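Local coordinates for protein secretin XcpQ (Pseudomonas aeruginosa, PDB 4E9J) that forms the outer membrane channel of a type II secretion system that exports proteins such as elastase LasB, this piece being its periplasmic N0, N1 and N2 domains, at residues A[32-37]-A[74-79]; A[131-136]-A[140-145]. One frame throughout, in Å; residues are numbered along the deposited sequence.

Contact 1 of 2, residues A[32-37]-A[74-79]; sequences REFIDQ and LSVMST
With CG of F34 anti to the backbone N (chi1 176°), the ring extends from helix 31-42 toward V76, whose CG1 is likewise anti to its own N. The two side chains approach from opposite directions. F34 CE2 lies 3.6 Å from V76 CG1. CB of V76 touches the same ring carbon, and V76 CG2 comes within 4.0 Å of F34 CZ. The CG1 methyl meets the ring at an oblique angle. M77 reaches in by a different route. Its chain bends at chi2 (-45°) and again at chi3, and the last bend turns CE to the F34 ring. M77 CE then sits at the edge of that ring, near its plane, 4.0 Å from F34 CD2. The same M77 methyl lies 3.9 Å from I35 CG1, so one carbon fills the place between two residues of helix 31-42. These side chains join helices 31-42 and 66-79 of the N0 domain of the secretin. Their short segments run nearly antiparallel, at 159°, with axes 11.5 Å apart. At that spacing the backbones stay well separated, and the F34 ring and the M77 chain span most of the interval. All four touching residues are buried and apolar. V56 and V58 of strand 55-61 cover F34, and V58 also touches V76. F46 and V48 of strand 46-48 pack on I35.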
loop_
_atom_site.group_PDB
_atom_site.type_symbol
_atom_site.label_atom_id
_atom_site.label_comp_id
_atom_site.label_asym_id
_atom_site.label_seq_id
_atom_site.Cartn_x
_atom_site.Cartn_y
_atom_site.Cartn_z
ATOM N N ARG A 32 27.005 5.414 1.979
ATOM C CA ARG A 32 27.535 6.772 2.099
ATOM C C ARG A 32 28.063 7.348 0.779
ATOM O O ARG A 32 27.971 8.560 0.578
ATOM C CB ARG A 32 28.550 6.848 3.230
ATOM C CG ARG A 32 27.863 6.623 4.584
ATOM C CD ARG A 32 28.833 6.120 5.633
ATOM N NE ARG A 32 28.229 5.972 6.957
ATOM C CZ ARG A 32 28.013 6.949 7.825
ATOM N NH1 ARG A 32 28.319 8.204 7.516
ATOM N NH2 ARG A 32 27.463 6.685 9.003
ATOM N N GLU A 33 28.556 6.488 -0.131
ATOM C CA GLU A 33 28.972 6.909 -1.468
ATOM C C GLU A 33 27.733 7.257 -2.270
ATOM O O GLU A 33 27.691 8.304 -2.916
ATOM C CB GLU A 33 29.782 5.806 -2.191
ATOM C CG GLU A 33 30.100 6.165 -3.635
ATOM C CD GLU A 33 31.155 5.295 -4.293
ATOM O OE1 GLU A 33 32.214 5.088 -3.658
ATOM O OE2 GLU A 33 30.933 4.824 -5.431
ATOM N N PHE A 34 26.703 6.407 -2.198
ATOM C CA PHE A 34 25.453 6.699 -2.900
ATOM C C PHE A 34 24.858 8.043 -2.445
ATOM O O PHE A 34 24.424 8.820 -3.287
ATOM C CB PHE A 34 24.458 5.551 -2.732
ATOM C CG PHE A 34 23.111 5.844 -3.351
ATOM C CD1 PHE A 34 22.962 5.914 -4.734
ATOM C CD2 PHE A 34 22.008 6.113 -2.553
ATOM C CE1 PHE A 34 21.717 6.211 -5.305
ATOM C CE2 PHE A 34 20.777 6.427 -3.119
ATOM C CZ PHE A 34 20.631 6.457 -4.490
ATOM N N ILE A 35 24.899 8.335 -1.142
ATOM C CA ILE A 35 24.394 9.616 -0.594
ATOM C C ILE A 35 25.184 10.808 -1.163
ATOM O O ILE A 35 24.581 11.804 -1.570
ATOM C CB ILE A 35 24.413 9.587 0.960
ATOM C CG1 ILE A 35 23.360 8.579 1.486
ATOM C CG2 ILE A 35 24.166 10.983 1.539
ATOM C CD1 ILE A 35 23.656 8.033 2.972
ATOM N N ASP A 36 26.528 10.696 -1.183
ATOM C CA ASP A 36 27.417 11.725 -1.752
ATOM C C ASP A 36 27.116 11.954 -3.233
ATOM O O ASP A 36 27.070 13.106 -3.667
ATOM C CB ASP A 36 28.898 11.319 -1.619
ATOM C CG ASP A 36 29.481 11.408 -0.230
ATOM O OD1 ASP A 36 28.909 12.132 0.611
ATOM O OD2 ASP A 36 30.560 10.816 -0.004
ATOM N N GLN A 37 26.895 10.883 -4.002
ATOM C CA GLN A 37 26.550 11.044 -5.421
ATOM C C GLN A 37 25.216 11.777 -5.574
ATOM O O GLN A 37 25.077 12.608 -6.470
ATOM C CB GLN A 37 26.469 9.683 -6.128
ATOM C CG GLN A 37 27.813 9.003 -6.365
ATOM C CD GLN A 37 28.773 9.792 -7.220
ATOM O OE1 GLN A 37 29.945 9.932 -6.870
ATOM N NE2 GLN A 37 28.323 10.333 -8.360
ATOM N N LEU A 74 15.075 8.299 -2.194
ATOM C CA LEU A 74 14.155 7.992 -1.076
ATOM C C LEU A 74 13.836 6.507 -0.989
ATOM O O LEU A 74 13.755 5.968 0.111
ATOM C CB LEU A 74 12.870 8.807 -1.202
ATOM C CG LEU A 74 13.002 10.328 -1.102
ATOM C CD1 LEU A 74 11.633 10.988 -1.219
ATOM C CD2 LEU A 74 13.701 10.741 0.154
ATOM N N SER A 75 13.687 5.839 -2.146
ATOM C CA SER A 75 13.430 4.412 -2.226
ATOM C C SER A 75 14.617 3.632 -1.700
ATOM O O SER A 75 14.423 2.643 -1.002
ATOM C CB SER A 75 13.125 3.978 -3.660
ATOM O OG SER A 75 11.739 4.100 -3.933
ATOM N N VAL A 76 15.851 4.063 -2.025
ATOM C CA VAL A 76 17.057 3.392 -1.527
ATOM C C VAL A 76 17.167 3.574 -0.009
ATOM O O VAL A 76 17.439 2.617 0.703
ATOM C CB VAL A 76 18.329 3.850 -2.300
ATOM C CG1 VAL A 76 19.615 3.395 -1.608
ATOM C CG2 VAL A 76 18.288 3.318 -3.732
ATOM N N MET A 77 16.911 4.770 0.492
ATOM C CA MET A 77 16.983 5.029 1.936
ATOM C C MET A 77 15.955 4.151 2.662
ATOM O O MET A 77 16.313 3.416 3.579
ATOM C CB MET A 77 16.679 6.509 2.228
ATOM C CG MET A 77 17.813 7.517 1.928
ATOM S SD MET A 77 19.503 7.112 2.463
ATOM C CE MET A 77 20.127 6.458 1.013
ATOM N N SER A 78 14.687 4.205 2.223
ATOM C CA SER A 78 13.616 3.380 2.769
ATOM C C SER A 78 13.927 1.887 2.674
ATOM O O SER A 78 13.688 1.180 3.652
ATOM C CB SER A 78 12.283 3.689 2.091
ATOM O OG SER A 78 11.263 2.808 2.527
ATOM N N THR A 79 14.548 1.418 1.563
ATOM C CA THR A 79 14.920 -0.002 1.428
ATOM C C THR A 79 15.829 -0.464 2.569
ATOM O O THR A 79 15.657 -1.573 3.048
ATOM C CB THR A 79 15.587 -0.298 0.062
ATOM O OG1 THR A 79 14.615 -0.149 -0.989
ATOM C CG2 THR A 79 16.221 -1.726 -0.027
#

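Contact 2 of 2, residues A[131-136]-A[140-145]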
loop_
_atom_site.group_PDB
_atom_site.type_symbol
_atom_site.label_atom_id
_atom_site.label_comp_id
_atom_site.label_asym_id
_atom_site.label_seq_id
_atom_site.Cartn_x
_atom_site.Cartn_y
_atom_site.Cartn_z
ATOM N N LEU A 131 -0.489 -6.537 -9.084
ATOM C CA LEU A 131 -0.201 -7.837 -9.685
ATOM C C LEU A 131 1.236 -8.306 -9.394
ATOM O O LEU A 131 1.517 -9.498 -9.467
ATOM C CB LEU A 131 -0.447 -7.764 -11.182
ATOM C CG LEU A 131 -1.779 -7.107 -11.616
ATOM C CD1 LEU A 131 -1.905 -7.137 -13.107
ATOM C CD2 LEU A 131 -2.983 -7.766 -10.941
ATOM N N ILE A 132 2.140 -7.384 -9.070
ATOM C CA ILE A 132 3.522 -7.765 -8.785
ATOM C C ILE A 132 3.828 -7.739 -7.290
ATOM O O ILE A 132 4.800 -8.358 -6.882
ATOM C CB ILE A 132 4.552 -6.960 -9.631
ATOM C CG1 ILE A 132 4.441 -5.458 -9.386
ATOM C CG2 ILE A 132 4.385 -7.293 -11.140
ATOM C CD1 ILE A 132 5.625 -4.693 -9.835
ATOM N N ARG A 133 3.021 -7.050 -6.475
ATOM C CA ARG A 133 3.247 -7.034 -5.025
ATOM C C ARG A 133 3.345 -8.450 -4.399
ATOM O O ARG A 133 4.279 -8.648 -3.616
ATOM C CB ARG A 133 2.236 -6.162 -4.264
ATOM C CG ARG A 133 2.867 -5.513 -3.035
ATOM C CD ARG A 133 1.889 -4.682 -2.238
ATOM N NE ARG A 133 1.549 -3.405 -2.864
ATOM C CZ ARG A 133 2.310 -2.311 -2.865
ATOM N NH1 ARG A 133 3.514 -2.324 -2.296
ATOM N NH2 ARG A 133 1.883 -1.200 -3.452
ATOM N N PRO A 134 2.575 -9.496 -4.800
ATOM C CA PRO A 134 2.811 -10.827 -4.189
ATOM C C PRO A 134 4.227 -11.372 -4.369
ATOM O O PRO A 134 4.620 -12.319 -3.680
ATOM C CB PRO A 134 1.799 -11.754 -4.891
ATOM C CG PRO A 134 0.911 -10.913 -5.662
ATOM C CD PRO A 134 1.436 -9.529 -5.754
ATOM N N LEU A 135 4.985 -10.792 -5.302
ATOM C CA LEU A 135 6.314 -11.258 -5.597
ATOM C C LEU A 135 7.388 -10.498 -4.854
ATOM O O LEU A 135 8.525 -10.942 -4.891
ATOM C CB LEU A 135 6.563 -11.141 -7.093
ATOM C CG LEU A 135 5.513 -11.806 -7.992
ATOM C CD1 LEU A 135 5.773 -11.473 -9.432
ATOM C CD2 LEU A 135 5.500 -13.304 -7.793
ATOM N N VAL A 136 7.077 -9.347 -4.240
ATOM C CA VAL A 136 8.085 -8.583 -3.524
ATOM C C VAL A 136 8.058 -9.037 -2.067
ATOM O O VAL A 136 7.030 -8.902 -1.410
ATOM C CB VAL A 136 7.868 -7.058 -3.683
ATOM C CG1 VAL A 136 8.932 -6.275 -2.907
ATOM C CG2 VAL A 136 7.869 -6.675 -5.162
ATOM N N GLY A 140 11.804 -6.350 0.985
ATOM C CA GLY A 140 11.953 -5.574 -0.228
ATOM C C GLY A 140 11.195 -4.271 -0.241
ATOM O O GLY A 140 10.617 -3.842 0.753
ATOM N N HIS A 141 11.206 -3.642 -1.399
ATOM C CA HIS A 141 10.584 -2.345 -1.597
ATOM C C HIS A 141 9.961 -2.309 -2.957
ATOM O O HIS A 141 10.508 -2.859 -3.902
ATOM C CB HIS A 141 11.646 -1.243 -1.499
ATOM C CG HIS A 141 11.136 0.152 -1.618
ATOM N ND1 HIS A 141 10.611 0.827 -0.544
ATOM C CD2 HIS A 141 11.106 0.959 -2.695
ATOM C CE1 HIS A 141 10.264 2.022 -0.997
ATOM N NE2 HIS A 141 10.568 2.155 -2.281
ATOM N N LEU A 142 8.827 -1.643 -3.071
ATOM C CA LEU A 142 8.182 -1.456 -4.356
ATOM C C LEU A 142 7.545 -0.083 -4.344
ATOM O O LEU A 142 6.780 0.211 -3.442
ATOM C CB LEU A 142 7.158 -2.565 -4.646
ATOM C CG LEU A 142 6.379 -2.445 -5.959
ATOM C CD1 LEU A 142 7.306 -2.532 -7.167
ATOM C CD2 LEU A 142 5.315 -3.554 -6.052
ATOM N N ALA A 143 7.915 0.775 -5.309
ATOM C CA ALA A 143 7.374 2.130 -5.441
ATOM C C ALA A 143 7.161 2.467 -6.911
ATOM O O ALA A 143 7.889 1.969 -7.762
ATOM C CB ALA A 143 8.326 3.146 -4.820
ATOM N N ALA A 144 6.169 3.326 -7.198
ATOM C CA ALA A 144 5.887 3.810 -8.546
ATOM C C ALA A 144 6.601 5.135 -8.805
ATOM O O ALA A 144 6.755 5.948 -7.885
ATOM C CB ALA A 144 4.388 4.012 -8.730
ATOM N N VAL A 145 7.018 5.355 -10.056
ATOM C CA VAL A 145 7.598 6.620 -10.543
ATOM C C VAL A 145 6.712 6.972 -11.754
ATOM O O VAL A 145 7.066 6.666 -12.897
ATOM C CB VAL A 145 9.098 6.516 -10.918
ATOM C CG1 VAL A 145 9.653 7.882 -11.327
ATOM C CG2 VAL A 145 9.908 5.947 -9.765
#
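L142 points from strand 141-145 toward I132, R133 and V136, and has the largest share of the contact. L142 CB comes 4.3 Å from NH1 of R133. CG stands anti to the backbone N (chi1 178°), which carries the two methyls away from the strand. L142 CD1 ends 3.8 Å from CD1 of I132. CD2 meets all three residues. L142 CD2 lies 3.9 Å from I132 CG1. On V136, the nearest atom to L142 CD2 is CG2, at 4.1 Å. The same methyl touches CA of R133 and sits over one face of its guanidinium. The side chains of I132 and L142 cross at about a right angle. The contact links the first helix and second strand of the beta-alpha-beta-beta-alpha, KH-like fold of the N1 domain. A 3-10 segment at 133-135 follows helix 125-132, and the chain then returns as strand 141-145. I132 also touches I167 and L170 of helix 157-171, while I153 of strand 150-155 lies against L142. Near the start of the strand, V136 CG1 rests 3.8 Å from the backbone N of H141. The imidazole of H141 is turned to helix 66-79 of the N0 domain, where S75 is the partner of NE2.

Overall arrangement
Contact 1 is buried within N0 and packs helix on helix. Contact 2 lies nearer the surface of N1 and joins a helix and the turn after it to the strand that follows. The first is wholly apolar and brings together segments far apart in sequence. The second spans a short loop and adds an exposed arginine to its aliphatic core. Their centres are about 19 Å apart, yet helix 66-79 and strand 141-145 meet directly. S75 OG and H141 NE2, 2.8 Å apart, probably share a hydrogen bond, and T79 packs on H141 beside it. A143 packs on S75 there too, so the N0–N1 junction mixes polar and apolar contacts, while each domain's own contact is mainly apolar.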